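Local coordinates for maltose-binding protein MalE1 (Thermotoga maritima, PDB 6DTU) that binds maltotetraose as a periplasmic maltose-binding protein and probably serves carbohydrate uptake across the membrane, at residues L5-S10 and V32-V37; Q18-E23 and Y293-G298; I58-H63 and Q264-N269. All coordinates share one frame; numbering follows the deposited sequence.

How the interactions relate
Followed from the N terminus, the chain closes its first loop at interaction 1, where L5-S10 and V32-V37 become neighbouring strands after 21 intervening residues, most of them helix. Q18-E23 lies on that helix, so interaction 2 crosses interaction 1: its partner Y293-G298 comes 269 residues further on. Interaction 3 starts after interaction 1 is complete and falls wholly within the long span of interaction 2, pairing I58-H63 with Q264-N269. Strands 4-9 and 58-62 lie side by side, making interactions 1 and 3 parts of one sheet. Interaction 2 ties helices 14-28 and 289-298 beside it, with I295 packed on F266 of interaction 3.

Interaction 1 of 3, residues L5-S10 and V32-V37; sequences LTIWCS and VEVQYV. With GLC (alpha-D-glucopyranose), chain C.
Strands 5-9 and 32-36 run side by side in parallel, at 23° between their directions, and a ladder of five backbone hydrogen bonds holds them. E33 and Q35 exchange bonds with L5, I7 and C9; Q35 N to I7 O, at 2.8 Å, is nearly straight and runs almost along the carbonyl axis. Toward S10 the bonds leave the carbonyl axes: C9 N stretches to 3.2 Å from Q35 O, and V37 N still bonds C9 O firmly, each donor lying above its acceptor's plane.

Apolar contacts form on both faces. Where I7, C9, V32 and V34 point, I7 CD1 reaches V32 CG1 at 3.9 Å, and C9 SG, held between its own backbone N and carbonyl carbon (chi1 64°), comes to 3.7 Å from V34 CG1; L17 of helix 14-28 packs on C9 and V34. On the face of W8 and Q35, the indole receives V37 CG2 from just past the strand, a CH-pi contact 4.0 Å from the W8 five-membered ring centroid, while Q35 CB and CG lie alongside W8 CD1. F46 and A49 of helix 39-49 pack on the W8 side chain.

T6 lies beside E33, whose carboxylate forms a salt bridge with K4, and Q35 NE2 bends back to Y36 O at 2.8 Å. S10 OG accepts a 2.7 Å bond from glucose O2; K12 N and Q13 OE1 are also hydrogen-bonded to S10 OG, which is likely to hold its orientation. Two parallel strands joined through helix 14-28 form a beta-alpha-beta crossover, with a sugar-binding serine just beyond its first strand.

Interaction 2 of 3, residues Q18-E23 and Y293-G298; sequences QKLGEE and YRIYLG
Helices 18-23 and 293-298 run roughly antiparallel, at 148°, but their axes stay 11.7 Å apart, so only side chains, and no backbone, meet between them. The packed part is formed by L20 and I295. L20 CD1 meets I295 CG1 at 4.0 Å, the two side chains crossing at about a right angle, and I286 of helix 275-286 touches both. The other methyl of L20, CD2, lies over one face of the R294 guanidinium, 3.5 Å from NH1 and set toward the rim. Leucine and arginine slide past each other in opposite directions, so the charged group lies against an apolar surface.

Beyond this apolar surface the contact turns polar and opens toward solvent. R294, bent at chi3 (62°), meets E23 tip to tip and grips it end-on with two nitrogens. R294 NH1 holds E23 OE1 at 2.9 Å. R294 NH2 holds E23 OE2 at 2.8 Å, and both bonds use syn lone pairs. The carboxylate and guanidinium planes are nevertheless turned 34° apart. K19, one helical turn before E23 and itself exposed, curls round to place NZ 2.6 Å from E23 OE2, on the anti lone pair. Two positive groups therefore converge on one oxygen, which is likely to favour the charged carboxylate. An alanine in place of this glutamate would remove the acceptor for both K19 and R294 and would probably leave these like charges without the anion between them. An i, i+4 ion pair on one helix, shared with a bidentate arginine from a helix distant in sequence, makes an interhelical salt-bridge network.

Interaction 3 of 3, residues I58-H63 and Q264-N269; sequences IIVGAH and QGFMVN
Four backbone hydrogen bonds form the first shell between I58-H63 and Q264-N269, two at the I59-M267 pair and two at G61-G265. M267 N to I59 O, at 2.8 Å, is the straightest (171°). G61 N to G265 O and G265 N to G61 O both measure 3.0 Å and run nearly along their carbonyl axes.

Side chains then fill the two faces. V60 and F266 lie side by side and point the same way, V60 CG2 coming to 3.6 Å from F266 CD1, while I58 CG2 approaches the ring edge near its plane. On the other face M267 CB packs on I59 CG1 at 3.9 Å; the methionine then bends at chi3 (-80°), bringing CE to 3.7 Å from G61 N, over backbone that has no side chain to stand in the way. At the sugar end Q264 is bent at chi2 (-78°), which folds its amide back toward the opposite strand: OE1 rests 3.4 Å from G61 C, and NE2 lies 3.8 Å from A62 CB.

A second shell holds these groups in place. E109 OE2 accepts from Q264 NE2 and is likely to fix which way the amide is turned, and R301 touches the same side chain. Helix 275-286 backs the F266 face through L282 and I286, whereas W65 and I75 touch M267. A62 and Q264 both touch bound glucose, so this end of the strand pair lines the maltotetraose cleft. Strand 260-268 returns antiparallel between 58-62 and 100-109, giving the order 31-36, 4-9, 58-62, 260-268, 100-109, as in type 2 periplasmic binding proteins.

Interaction 1 of 3, residues L5-S10 and V32-V37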
loop_
_atom_site.group_PDB
_atom_site.type_symbol
_atom_site.label_atom_id
_atom_site.label_comp_id
_atom_site.label_asym_id
_atom_site.label_seq_id
_atom_site.Cartn_x
_atom_site.Cartn_y
_atom_site.Cartn_z
ATOM N N LEU A 5 4.672 -21.756 14.460
ATOM C CA LEU A 5 4.796 -20.386 13.968
ATOM C C LEU A 5 3.433 -19.875 13.549
ATOM O O LEU A 5 2.741 -20.509 12.740
ATOM C CB LEU A 5 5.727 -20.301 12.762
ATOM C CG LEU A 5 7.194 -20.683 12.992
ATOM C CD1 LEU A 5 7.942 -20.636 11.693
ATOM C CD2 LEU A 5 7.813 -19.775 14.054
ATOM N N THR A 6 3.049 -18.733 14.106
ATOM C CA THR A 6 1.811 -18.052 13.751
ATOM C C THR A 6 2.135 -16.799 12.952
ATOM O O THR A 6 3.029 -16.028 13.325
ATOM C CB THR A 6 1.035 -17.703 15.013
ATOM O OG1 THR A 6 0.720 -18.923 15.702
ATOM C CG2 THR A 6 -0.280 -16.997 14.634
ATOM N N ILE A 7 1.410 -16.603 11.854
ATOM C CA ILE A 7 1.588 -15.475 10.950
ATOM C C ILE A 7 0.288 -14.698 10.918
ATOM O O ILE A 7 -0.779 -15.298 10.752
ATOM C CB ILE A 7 1.863 -15.995 9.527
ATOM C CG1 ILE A 7 3.063 -16.943 9.509
ATOM C CG2 ILE A 7 2.047 -14.836 8.550
ATOM C CD1 ILE A 7 3.196 -17.709 8.199
ATOM N N TRP A 8 0.375 -13.373 11.023
ATOM C CA TRP A 8 -0.745 -12.474 10.753
ATOM C C TRP A 8 -0.534 -11.849 9.382
ATOM O O TRP A 8 0.545 -11.318 9.093
ATOM C CB TRP A 8 -0.842 -11.333 11.775
ATOM C CG TRP A 8 -1.224 -11.732 13.148
ATOM C CD1 TRP A 8 -1.664 -12.973 13.560
ATOM C CD2 TRP A 8 -1.220 -10.895 14.305
ATOM N NE1 TRP A 8 -1.919 -12.953 14.908
ATOM C CE2 TRP A 8 -1.673 -11.686 15.387
ATOM C CE3 TRP A 8 -0.909 -9.543 14.528
ATOM C CZ2 TRP A 8 -1.786 -11.179 16.685
ATOM C CZ3 TRP A 8 -1.023 -9.041 15.817
ATOM C CH2 TRP A 8 -1.469 -9.858 16.877
ATOM N N CYS A 9 -1.551 -11.902 8.551
ATOM C CA CYS A 9 -1.461 -11.279 7.236
ATOM C C CYS A 9 -2.856 -10.870 6.809
ATOM O O CYS A 9 -3.860 -11.322 7.371
ATOM C CB CYS A 9 -0.816 -12.202 6.189
ATOM S SG CYS A 9 -1.752 -13.698 5.840
ATOM N N SER A 10 -2.907 -10.038 5.782
ATOM C CA SER A 10 -4.192 -9.630 5.245
ATOM C C SER A 10 -4.833 -10.787 4.484
ATOM O O SER A 10 -4.249 -11.852 4.297
ATOM C CB SER A 10 -4.019 -8.432 4.310
ATOM O OG SER A 10 -3.636 -8.875 3.022
ATOM N N VAL A 32 2.463 -24.548 11.282
ATOM C CA VAL A 32 2.374 -23.184 10.773
ATOM C C VAL A 32 0.909 -22.777 10.716
ATOM O O VAL A 32 0.069 -23.488 10.147
ATOM C CB VAL A 32 3.076 -23.016 9.413
ATOM C CG1 VAL A 32 3.050 -21.538 9.001
ATOM C CG2 VAL A 32 4.532 -23.538 9.486
ATOM N N GLU A 33 0.606 -21.620 11.280
ATOM C CA GLU A 33 -0.768 -21.174 11.412
ATOM C C GLU A 33 -0.869 -19.795 10.787
ATOM O O GLU A 33 -0.157 -18.872 11.195
ATOM C CB GLU A 33 -1.142 -21.122 12.880
ATOM C CG GLU A 33 -2.438 -20.421 13.123
ATOM C CD GLU A 33 -2.847 -20.542 14.549
ATOM O OE1 GLU A 33 -2.923 -21.686 15.016
ATOM O OE2 GLU A 33 -3.061 -19.502 15.198
ATOM N N VAL A 34 -1.723 -19.666 9.786
ATOM C CA VAL A 34 -1.908 -18.400 9.099
ATOM C C VAL A 34 -3.233 -17.793 9.550
ATOM O O VAL A 34 -4.315 -18.343 9.280
ATOM C CB VAL A 34 -1.877 -18.591 7.575
ATOM C CG1 VAL A 34 -2.064 -17.258 6.900
ATOM C CG2 VAL A 34 -0.559 -19.266 7.139
ATOM N N GLN A 35 -3.148 -16.630 10.192
ATOM C CA GLN A 35 -4.295 -15.941 10.768
ATOM C C GLN A 35 -4.555 -14.654 9.986
ATOM O O GLN A 35 -3.729 -13.732 10.004
ATOM C CB GLN A 35 -3.972 -15.584 12.219
ATOM C CG GLN A 35 -5.006 -14.702 12.928
ATOM C CD GLN A 35 -6.359 -15.349 13.047
ATOM O OE1 GLN A 35 -6.540 -16.285 13.827
ATOM N NE2 GLN A 35 -7.316 -14.881 12.249
ATOM N N TYR A 36 -5.725 -14.576 9.350
ATOM C CA TYR A 36 -6.174 -13.344 8.714
ATOM C C TYR A 36 -6.350 -12.246 9.748
ATOM O O TYR A 36 -6.955 -12.460 10.802
ATOM C CB TYR A 36 -7.521 -13.563 8.008
ATOM C CG TYR A 36 -8.300 -12.256 7.828
ATOM C CD1 TYR A 36 -7.854 -11.262 6.947
ATOM C CD2 TYR A 36 -9.433 -11.984 8.588
ATOM C CE1 TYR A 36 -8.533 -10.066 6.794
ATOM C CE2 TYR A 36 -10.114 -10.784 8.436
ATOM C CZ TYR A 36 -9.658 -9.829 7.544
ATOM O OH TYR A 36 -10.340 -8.629 7.401
ATOM N N VAL A 37 -5.807 -11.071 9.447
ATOM C CA VAL A 37 -6.066 -9.853 10.212
ATOM C C VAL A 37 -6.298 -8.741 9.199
ATOM O O VAL A 37 -5.554 -8.621 8.220
ATOM C CB VAL A 37 -4.898 -9.495 11.163
ATOM C CG1 VAL A 37 -5.203 -8.243 11.941
ATOM C CG2 VAL A 37 -4.567 -10.658 12.113
HETATM C C1 GLC C . -5.096 -5.720 1.390
HETATM C C2 GLC C . -3.690 -5.607 0.954
HETATM C C3 GLC C . -3.038 -4.402 1.496
HETATM C C4 GLC C . -3.784 -3.169 1.117
HETATM C C5 GLC C . -5.233 -3.229 1.672
HETATM C C6 GLC C . -6.065 -2.208 1.200
HETATM O O1 GLC C . -5.154 -5.917 2.766
HETATM O O2 GLC C . -3.004 -6.817 1.412
HETATM O O3 GLC C . -1.672 -4.379 0.944
HETATM O O4 GLC C . -3.119 -2.003 1.673
HETATM O O5 GLC C . -5.833 -4.511 1.074
HETATM O O6 GLC C . -7.318 -2.284 1.888
#

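Interaction 2 of 3, residues Q18-E23 and Y293-G298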
loop_
_atom_site.group_PDB
_atom_site.type_symbol
_atom_site.label_atom_id
_atom_site.label_comp_id
_atom_site.label_asym_id
_atom_site.label_seq_id
_atom_site.Cartn_x
_atom_site.Cartn_y
_atom_site.Cartn_z
ATOM N N GLN A 18 -0.900 -20.325 3.691
ATOM C CA GLN A 18 -1.430 -21.552 4.276
ATOM C C GLN A 18 -0.813 -22.763 3.606
ATOM O O GLN A 18 -0.398 -23.713 4.271
ATOM C CB GLN A 18 -2.950 -21.601 4.081
ATOM C CG GLN A 18 -3.806 -20.926 5.159
ATOM C CD GLN A 18 -5.322 -20.990 4.862
ATOM O OE1 GLN A 18 -5.741 -21.112 3.703
ATOM N NE2 GLN A 18 -6.143 -20.915 5.917
ATOM N N LYS A 19 -0.747 -22.737 2.281
ATOM C CA LYS A 19 -0.214 -23.870 1.544
ATOM C C LYS A 19 1.270 -24.056 1.830
ATOM O O LYS A 19 1.726 -25.182 2.074
ATOM C CB LYS A 19 -0.474 -23.647 0.057
ATOM C CG LYS A 19 -0.004 -24.778 -0.824
ATOM C CD LYS A 19 -0.837 -26.031 -0.619
ATOM C CE LYS A 19 -0.391 -27.176 -1.546
ATOM N NZ LYS A 19 0.918 -27.807 -1.155
ATOM N N LEU A 20 2.040 -22.959 1.816
ATOM C CA LEU A 20 3.461 -23.054 2.148
ATOM C C LEU A 20 3.655 -23.544 3.575
ATOM O O LEU A 20 4.562 -24.338 3.854
ATOM C CB LEU A 20 4.136 -21.692 1.985
ATOM C CG LEU A 20 4.095 -21.157 0.561
ATOM C CD1 LEU A 20 4.596 -19.713 0.454
ATOM C CD2 LEU A 20 4.904 -22.092 -0.327
ATOM N N GLY A 21 2.801 -23.103 4.491
ATOM C CA GLY A 21 2.928 -23.551 5.870
ATOM C C GLY A 21 2.682 -25.035 6.028
ATOM O O GLY A 21 3.367 -25.702 6.808
ATOM N N GLU A 22 1.708 -25.570 5.280
ATOM C CA GLU A 22 1.475 -27.004 5.267
ATOM C C GLU A 22 2.696 -27.744 4.740
ATOM O O GLU A 22 3.052 -28.815 5.246
ATOM C CB GLU A 22 0.267 -27.319 4.385
ATOM C CG GLU A 22 -1.070 -27.016 5.017
ATOM C CD GLU A 22 -2.237 -27.100 4.039
ATOM O OE1 GLU A 22 -3.359 -26.739 4.456
ATOM O OE2 GLU A 22 -2.058 -27.548 2.883
ATOM N N GLU A 23 3.346 -27.191 3.713
ATOM C CA GLU A 23 4.535 -27.844 3.162
ATOM C C GLU A 23 5.680 -27.835 4.165
ATOM O O GLU A 23 6.363 -28.849 4.353
ATOM C CB GLU A 23 4.928 -27.169 1.840
ATOM C CG GLU A 23 3.818 -27.285 0.775
ATOM C CD GLU A 23 4.053 -26.475 -0.481
ATOM O OE1 GLU A 23 5.104 -25.802 -0.566
ATOM O OE2 GLU A 23 3.156 -26.484 -1.364
ATOM N N TYR A 293 8.092 -16.703 -6.219
ATOM C CA TYR A 293 7.272 -16.695 -7.420
ATOM C C TYR A 293 5.875 -17.230 -7.130
ATOM O O TYR A 293 4.884 -16.669 -7.614
ATOM C CB TYR A 293 8.007 -17.453 -8.528
ATOM C CG TYR A 293 7.338 -17.482 -9.877
ATOM C CD1 TYR A 293 6.843 -16.325 -10.439
ATOM C CD2 TYR A 293 7.326 -18.645 -10.641
ATOM C CE1 TYR A 293 6.250 -16.333 -11.710
ATOM C CE2 TYR A 293 6.751 -18.665 -11.902
ATOM C CZ TYR A 293 6.222 -17.516 -12.429
ATOM O OH TYR A 293 5.664 -17.539 -13.679
ATOM N N ARG A 294 5.777 -18.279 -6.303
ATOM C CA ARG A 294 4.478 -18.785 -5.880
ATOM C C ARG A 294 3.696 -17.733 -5.107
ATOM O O ARG A 294 2.477 -17.637 -5.262
ATOM C CB ARG A 294 4.633 -20.066 -5.071
ATOM C CG ARG A 294 5.098 -21.197 -5.930
ATOM C CD ARG A 294 5.412 -22.412 -5.096
ATOM N NE ARG A 294 4.223 -22.874 -4.421
ATOM C CZ ARG A 294 4.214 -23.753 -3.429
ATOM N NH1 ARG A 294 5.344 -24.278 -2.990
ATOM N NH2 ARG A 294 3.061 -24.091 -2.871
ATOM N N ILE A 295 4.377 -16.941 -4.269
ATOM C CA ILE A 295 3.723 -15.826 -3.587
ATOM C C ILE A 295 3.195 -14.813 -4.594
ATOM O O ILE A 295 2.050 -14.354 -4.487
ATOM C CB ILE A 295 4.646 -15.190 -2.523
ATOM C CG1 ILE A 295 4.820 -16.145 -1.333
ATOM C CG2 ILE A 295 4.072 -13.848 -2.028
ATOM C CD1 ILE A 295 5.904 -15.715 -0.389
ATOM N N TYR A 296 4.015 -14.449 -5.593
ATOM C CA TYR A 296 3.525 -13.583 -6.666
ATOM C C TYR A 296 2.292 -14.172 -7.331
ATOM O O TYR A 296 1.310 -13.469 -7.580
ATOM C CB TYR A 296 4.609 -13.324 -7.729
ATOM C CG TYR A 296 4.003 -12.765 -9.007
ATOM C CD1 TYR A 296 3.772 -11.403 -9.155
ATOM C CD2 TYR A 296 3.623 -13.610 -10.046
ATOM C CE1 TYR A 296 3.193 -10.897 -10.318
ATOM C CE2 TYR A 296 3.088 -13.126 -11.192
ATOM C CZ TYR A 296 2.843 -11.774 -11.329
ATOM O OH TYR A 296 2.251 -11.311 -12.490
ATOM N N LEU A 297 2.343 -15.454 -7.684
ATOM C CA LEU A 297 1.197 -16.052 -8.370
ATOM C C LEU A 297 -0.053 -16.005 -7.510
ATOM O O LEU A 297 -1.162 -15.854 -8.037
ATOM C CB LEU A 297 1.527 -17.485 -8.792
ATOM C CG LEU A 297 2.583 -17.547 -9.892
ATOM C CD1 LEU A 297 2.944 -18.994 -10.148
ATOM C CD2 LEU A 297 2.067 -16.875 -11.164
ATOM N N GLY A 298 0.105 -16.132 -6.189
ATOM C CA GLY A 298 -1.017 -16.037 -5.273
ATOM C C GLY A 298 -1.420 -14.626 -4.909
ATOM O O GLY A 298 -2.575 -14.406 -4.533
#

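Interaction 3 of 3, residues I58-H63 and Q264-N269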
loop_
_atom_site.group_PDB
_atom_site.type_symbol
_atom_site.label_atom_id
_atom_site.label_comp_id
_atom_site.label_asym_id
_atom_site.label_seq_id
_atom_site.Cartn_x
_atom_site.Cartn_y
_atom_site.Cartn_z
ATOM N N ILE A 58 5.279 -13.915 13.223
ATOM C CA ILE A 58 5.621 -13.243 11.975
ATOM C C ILE A 58 4.429 -12.399 11.558
ATOM O O ILE A 58 3.288 -12.870 11.617
ATOM C CB ILE A 58 5.913 -14.302 10.898
ATOM C CG1 ILE A 58 7.171 -15.112 11.253
ATOM C CG2 ILE A 58 6.027 -13.689 9.519
ATOM C CD1 ILE A 58 7.372 -16.341 10.352
ATOM N N ILE A 59 4.674 -11.155 11.146
ATOM C CA ILE A 59 3.620 -10.314 10.593
ATOM C C ILE A 59 4.001 -9.940 9.169
ATOM O O ILE A 59 5.178 -9.779 8.835
ATOM C CB ILE A 59 3.273 -9.069 11.463
ATOM C CG1 ILE A 59 4.491 -8.139 11.589
ATOM C CG2 ILE A 59 2.718 -9.503 12.809
ATOM C CD1 ILE A 59 4.182 -6.813 12.274
ATOM N N VAL A 60 2.988 -9.794 8.326
ATOM C CA VAL A 60 3.181 -9.424 6.930
ATOM C C VAL A 60 2.567 -8.048 6.734
ATOM O O VAL A 60 1.400 -7.832 7.071
ATOM C CB VAL A 60 2.546 -10.459 5.983
ATOM C CG1 VAL A 60 2.807 -10.074 4.540
ATOM C CG2 VAL A 60 3.031 -11.890 6.298
ATOM N N GLY A 61 3.322 -7.125 6.158
ATOM C CA GLY A 61 2.767 -5.800 5.966
ATOM C C GLY A 61 3.739 -4.859 5.311
ATOM O O GLY A 61 4.690 -5.279 4.659
ATOM N N ALA A 62 3.451 -3.570 5.445
ATOM C CA ALA A 62 4.137 -2.550 4.659
ATOM C C ALA A 62 5.342 -1.965 5.375
ATOM O O ALA A 62 5.429 -1.958 6.607
ATOM C CB ALA A 62 3.176 -1.435 4.252
ATOM N N HIS A 63 6.282 -1.462 4.573
ATOM C CA HIS A 63 7.565 -1.040 5.115
ATOM C C HIS A 63 7.476 0.244 5.927
ATOM O O HIS A 63 8.395 0.524 6.707
ATOM C CB HIS A 63 8.586 -0.866 3.998
ATOM C CG HIS A 63 8.425 0.412 3.241
ATOM N ND1 HIS A 63 7.620 0.519 2.129
ATOM C CD2 HIS A 63 8.970 1.634 3.433
ATOM C CE1 HIS A 63 7.675 1.758 1.668
ATOM N NE2 HIS A 63 8.495 2.451 2.434
ATOM N N GLN A 264 6.112 -4.549 0.542
ATOM C CA GLN A 264 5.449 -5.507 1.425
ATOM C C GLN A 264 6.455 -6.588 1.787
ATOM O O GLN A 264 7.273 -6.981 0.948
ATOM C CB GLN A 264 4.257 -6.164 0.712
ATOM C CG GLN A 264 3.118 -5.215 0.348
ATOM C CD GLN A 264 2.248 -4.886 1.539
ATOM O OE1 GLN A 264 2.069 -5.704 2.448
ATOM N NE2 GLN A 264 1.683 -3.688 1.540
ATOM N N GLY A 265 6.427 -7.036 3.042
ATOM C CA GLY A 265 7.415 -7.985 3.519
ATOM C C GLY A 265 7.016 -8.656 4.816
ATOM O O GLY A 265 5.972 -8.378 5.408
ATOM N N PHE A 266 7.889 -9.557 5.239
ATOM C CA PHE A 266 7.697 -10.397 6.410
ATOM C C PHE A 266 8.592 -9.885 7.531
ATOM O O PHE A 266 9.811 -9.775 7.355
ATOM C CB PHE A 266 8.099 -11.838 6.077
ATOM C CG PHE A 266 7.260 -12.493 4.997
ATOM C CD1 PHE A 266 6.202 -13.337 5.344
ATOM C CD2 PHE A 266 7.528 -12.285 3.641
ATOM C CE1 PHE A 266 5.401 -13.960 4.353
ATOM C CE2 PHE A 266 6.725 -12.898 2.643
ATOM C CZ PHE A 266 5.666 -13.734 3.007
ATOM N N MET A 267 7.995 -9.624 8.694
ATOM C CA MET A 267 8.710 -9.133 9.865
ATOM C C MET A 267 8.549 -10.128 11.004
ATOM O O MET A 267 7.525 -10.791 11.104
ATOM C CB MET A 267 8.169 -7.792 10.286
ATOM C CG MET A 267 8.533 -6.715 9.295
ATOM S SD MET A 267 7.435 -5.299 9.348
ATOM C CE MET A 267 6.021 -5.882 8.404
ATOM N N VAL A 268 9.563 -10.228 11.867
ATOM C CA VAL A 268 9.610 -11.209 12.950
ATOM C C VAL A 268 9.395 -10.498 14.284
ATOM O O VAL A 268 9.988 -9.446 14.538
ATOM C CB VAL A 268 10.939 -11.987 12.944
ATOM C CG1 VAL A 268 11.023 -12.923 14.164
ATOM C CG2 VAL A 268 11.072 -12.776 11.654
ATOM N N ASN A 269 8.539 -11.076 15.128
ATOM C CA ASN A 269 8.248 -10.526 16.451
ATOM C C ASN A 269 9.461 -10.715 17.361
ATOM O O ASN A 269 9.818 -11.850 17.698
ATOM C CB ASN A 269 7.069 -11.309 17.012
ATOM C CG ASN A 269 6.590 -10.821 18.376
ATOM O OD1 ASN A 269 7.175 -9.947 19.009
ATOM N ND2 ASN A 269 5.497 -11.408 18.832
#